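Glutamine cyclotransferase (Xanthomonas campestris, PDB 3MBR) probably converts N-terminal glutaminyl residues of peptides into pyroglutamate, as a calcium-containing beta-propeller glutaminyl cyclase. Local coordinates at residues V11-T19 with D49-Q57. The protein carries 1 engineered substitution. Numbering follows the deposited sequence.
Sequences VVKRYPHDT and DLETGRILQ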
loop_
_atom_site.group_PDB
_atom_site.type_symbol
_atom_site.label_atom_id
_atom_site.label_comp_id
_atom_site.label_asym_id
_atom_site.label_seq_id
_atom_site.Cartn_x
_atom_site.Cartn_y
_atom_site.Cartn_z
ATOM N N VAL A 11 -12.817 -13.450 -5.666
ATOM C CA VAL A 11 -11.488 -13.655 -6.230
ATOM C C VAL A 11 -11.681 -13.902 -7.719
ATOM O O VAL A 11 -12.329 -14.885 -8.121
ATOM C CB VAL A 11 -10.734 -14.793 -5.558
ATOM C CG1 VAL A 11 -9.456 -15.109 -6.227
ATOM C CG2 VAL A 11 -10.488 -14.490 -4.053
ATOM N N VAL A 12 -11.133 -13.022 -8.536
ATOM C CA VAL A 12 -11.140 -13.179 -9.981
ATOM C C VAL A 12 -10.061 -14.208 -10.395
ATOM O O VAL A 12 -10.314 -15.116 -11.222
ATOM C CB VAL A 12 -10.870 -11.790 -10.688
ATOM C CG1 VAL A 12 -10.732 -11.919 -12.196
ATOM C CG2 VAL A 12 -11.862 -10.729 -10.289
ATOM N N LYS A 13 -8.843 -14.003 -9.928
ATOM C CA LYS A 13 -7.714 -14.757 -10.374
ATOM C C LYS A 13 -6.627 -14.783 -9.324
ATOM O O LYS A 13 -6.455 -13.785 -8.644
ATOM C CB LYS A 13 -7.188 -14.172 -11.729
ATOM C CG LYS A 13 -6.196 -15.031 -12.387
ATOM C CD LYS A 13 -6.058 -14.508 -13.861
ATOM C CE LYS A 13 -4.922 -15.201 -14.609
ATOM N NZ LYS A 13 -4.869 -14.802 -16.107
ATOM N N ARG A 14 -5.921 -15.916 -9.248
ATOM C CA ARG A 14 -4.745 -16.045 -8.346
ATOM C C ARG A 14 -3.576 -15.984 -9.239
ATOM O O ARG A 14 -3.552 -16.662 -10.301
ATOM C CB ARG A 14 -4.768 -17.368 -7.550
ATOM C CG ARG A 14 -6.050 -17.411 -6.736
ATOM C CD ARG A 14 -6.344 -18.809 -6.077
ATOM N NE ARG A 14 -7.702 -18.741 -5.467
ATOM C CZ ARG A 14 -7.990 -18.777 -4.161
ATOM N NH1 ARG A 14 -7.035 -19.015 -3.232
ATOM N NH2 ARG A 14 -9.266 -18.621 -3.783
ATOM N N TYR A 15 -2.553 -15.285 -8.809
ATOM C CA TYR A 15 -1.272 -15.167 -9.545
ATOM C C TYR A 15 -0.158 -15.602 -8.593
ATOM O O TYR A 15 -0.277 -15.438 -7.407
ATOM C CB TYR A 15 -1.046 -13.691 -9.920
ATOM C CG TYR A 15 -2.099 -13.089 -10.803
ATOM C CD1 TYR A 15 -3.252 -12.540 -10.274
ATOM C CD2 TYR A 15 -1.890 -13.084 -12.204
ATOM C CE1 TYR A 15 -4.213 -11.985 -11.098
ATOM C CE2 TYR A 15 -2.881 -12.505 -13.059
ATOM C CZ TYR A 15 -4.024 -11.927 -12.467
ATOM O OH TYR A 15 -4.930 -11.274 -13.317
ATOM N N PRO A 16 0.925 -16.129 -9.103
ATOM C CA PRO A 16 2.060 -16.488 -8.222
ATOM C C PRO A 16 2.672 -15.252 -7.561
ATOM O O PRO A 16 2.823 -14.220 -8.222
ATOM C CB PRO A 16 3.073 -17.139 -9.163
ATOM C CG PRO A 16 2.556 -16.953 -10.553
ATOM C CD PRO A 16 1.203 -16.331 -10.543
ATOM N N HIS A 17 3.099 -15.402 -6.299
ATOM C CA HIS A 17 3.867 -14.357 -5.674
ATOM C C HIS A 17 5.080 -14.975 -5.023
ATOM O O HIS A 17 5.005 -16.109 -4.471
ATOM C CB HIS A 17 2.992 -13.695 -4.581
ATOM C CG HIS A 17 3.649 -12.554 -3.821
ATOM N ND1 HIS A 17 3.911 -12.645 -2.458
ATOM C CD2 HIS A 17 3.961 -11.280 -4.181
ATOM C CE1 HIS A 17 4.430 -11.485 -2.027
ATOM N NE2 HIS A 17 4.485 -10.637 -3.063
ATOM N N ASP A 18 6.194 -14.269 -5.066
ATOM C CA ASP A 18 7.476 -14.785 -4.520
ATOM C C ASP A 18 7.419 -14.764 -3.004
ATOM O O ASP A 18 7.239 -13.715 -2.403
ATOM C CB ASP A 18 8.501 -13.808 -5.082
ATOM C CG ASP A 18 9.950 -14.114 -4.692
ATOM O OD1 ASP A 18 10.248 -15.027 -3.890
ATOM O OD2 ASP A 18 10.834 -13.446 -5.317
ATOM N N THR A 19 7.670 -15.939 -2.384
ATOM C CA THR A 19 7.574 -15.993 -0.938
ATOM C C THR A 19 8.811 -15.399 -0.244
ATOM O O THR A 19 8.837 -15.338 0.998
ATOM C CB THR A 19 7.320 -17.387 -0.368
ATOM O OG1 THR A 19 8.383 -18.231 -0.828
ATOM C CG2 THR A 19 5.979 -17.943 -0.866
ATOM N N ASP A 49 6.608 -8.856 -12.914
ATOM C CA ASP A 49 5.666 -9.320 -13.941
ATOM C C ASP A 49 4.430 -9.925 -13.251
ATOM O O ASP A 49 4.510 -10.864 -12.461
ATOM C CB ASP A 49 6.341 -10.385 -14.822
ATOM C CG ASP A 49 5.443 -10.864 -15.895
ATOM O OD1 ASP A 49 4.956 -12.016 -15.840
ATOM O OD2 ASP A 49 5.102 -10.018 -16.750
ATOM N N LEU A 50 3.250 -9.364 -13.518
ATOM C CA LEU A 50 2.038 -9.861 -12.896
ATOM C C LEU A 50 1.782 -11.333 -13.098
ATOM O O LEU A 50 1.451 -12.064 -12.168
ATOM C CB LEU A 50 0.852 -8.996 -13.404
ATOM C CG LEU A 50 -0.524 -9.486 -13.020
ATOM C CD1 LEU A 50 -0.755 -9.407 -11.461
ATOM C CD2 LEU A 50 -1.667 -8.771 -13.737
ATOM N N GLU A 51 1.874 -11.768 -14.335
ATOM C CA GLU A 51 1.391 -13.062 -14.664
ATOM C C GLU A 51 2.268 -14.179 -14.065
ATOM O O GLU A 51 1.759 -15.249 -13.733
ATOM C CB GLU A 51 1.347 -13.199 -16.190
ATOM C CG GLU A 51 0.238 -12.278 -16.762
ATOM C CD GLU A 51 -1.172 -12.755 -16.494
ATOM O OE1 GLU A 51 -1.421 -13.859 -15.936
ATOM O OE2 GLU A 51 -2.058 -11.985 -16.836
ATOM N N THR A 52 3.557 -13.897 -13.899
ATOM C CA THR A 52 4.529 -14.920 -13.488
ATOM C C THR A 52 5.047 -14.663 -12.061
ATOM O O THR A 52 5.579 -15.552 -11.422
ATOM C CB THR A 52 5.729 -15.009 -14.423
ATOM O OG1 THR A 52 6.463 -13.792 -14.358
ATOM C CG2 THR A 52 5.283 -15.371 -15.869
ATOM N N GLY A 53 4.875 -13.448 -11.571
ATOM C CA GLY A 53 5.472 -13.096 -10.267
ATOM C C GLY A 53 6.980 -12.902 -10.301
ATOM O O GLY A 53 7.599 -12.729 -9.284
ATOM N N ARG A 54 7.593 -13.007 -11.478
ATOM C CA ARG A 54 9.059 -12.895 -11.602
ATOM C C ARG A 54 9.511 -11.435 -11.528
ATOM O O ARG A 54 8.845 -10.512 -12.034
ATOM C CB ARG A 54 9.435 -13.448 -12.991
ATOM C CG ARG A 54 9.329 -14.998 -12.997
ATOM C CD ARG A 54 9.469 -15.567 -14.424
ATOM N NE ARG A 54 9.284 -17.015 -14.406
ATOM C CZ ARG A 54 9.135 -17.772 -15.493
ATOM N NH1 ARG A 54 9.093 -17.197 -16.693
ATOM N NH2 ARG A 54 8.994 -19.091 -15.370
ATOM N N ILE A 55 10.680 -11.241 -10.935
ATOM C CA ILE A 55 11.297 -9.913 -10.808
ATOM C C ILE A 55 11.951 -9.544 -12.102
ATOM O O ILE A 55 12.816 -10.298 -12.635
ATOM C CB ILE A 55 12.334 -9.874 -9.658
ATOM C CG1 ILE A 55 11.653 -10.236 -8.305
ATOM C CG2 ILE A 55 12.983 -8.488 -9.540
ATOM C CD1 ILE A 55 12.713 -10.533 -7.232
ATOM N N LEU A 56 11.516 -8.406 -12.646
ATOM C CA LEU A 56 12.103 -7.880 -13.930
ATOM C C LEU A 56 13.274 -6.920 -13.672
ATOM O O LEU A 56 14.200 -6.814 -14.479
ATOM C CB LEU A 56 11.000 -7.173 -14.735
ATOM C CG LEU A 56 9.788 -8.083 -14.997
ATOM C CD1 LEU A 56 8.676 -7.281 -15.669
ATOM C CD2 LEU A 56 10.219 -9.169 -15.934
ATOM N N GLN A 57 13.199 -6.178 -12.564
ATOM C CA GLN A 57 14.186 -5.163 -12.238
ATOM C C GLN A 57 14.112 -4.953 -10.728
ATOM O O GLN A 57 13.036 -5.155 -10.133
ATOM C CB GLN A 57 13.770 -3.907 -12.976
ATOM C CG GLN A 57 14.859 -2.952 -13.276
ATOM C CD GLN A 57 14.336 -1.711 -13.967
ATOM O OE1 GLN A 57 13.145 -1.589 -14.292
ATOM N NE2 GLN A 57 15.191 -0.766 -14.117
HETATM O O HOH W 1 -4.679 -11.972 -16.147
HETATM O O HOH W 2 -2.494 -15.864 -17.082
HETATM O O HOH W 3 2.124 -11.829 -9.385
HETATM O O HOH W 4 6.258 -12.005 -6.911
#
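The Tyr15 ring lies between Leu50 of the facing turn and Lys13 of its own strand. Leu50 CD1 stands 3.9 Å from the centroid of the Tyr15 ring and 9° off the normal, a CH-pi contact over the ring centre, while Lys13 CG covers the opposite face nearer the rim. Glu51 brings its carboxylate to the ring edge, OE1 3.5 Å from Tyr15 CE2, its plane turned 62° from the ring; the bend at chi2 (-72°) returns the group toward Tyr15 although the CB of Glu51 points away. The extended Lys13 chain crosses that of Glu51 at about a right angle, and Lys13 NZ to Glu51 OE1 is a long salt bridge, 3.6 Å. One water accepts from Lys13 NZ and donates to Tyr15 OH and Glu51 OE2. Tyr15 OH also hydrogen-bonds Glu230 OE2, so the hydroxyl has a protein partner as well. Further along, Pro16 CG packs 3.4 Å from Thr52 O, and water bridges Pro16 O to Leu50 O. No direct hydrogen bond links the segments. The contact joins two beta-propeller blades: the turn between strands 44-49 and 55-60 meets strand 9-16, which pairs with C-terminal strand 227-233 in the propeller's "velcro" closure.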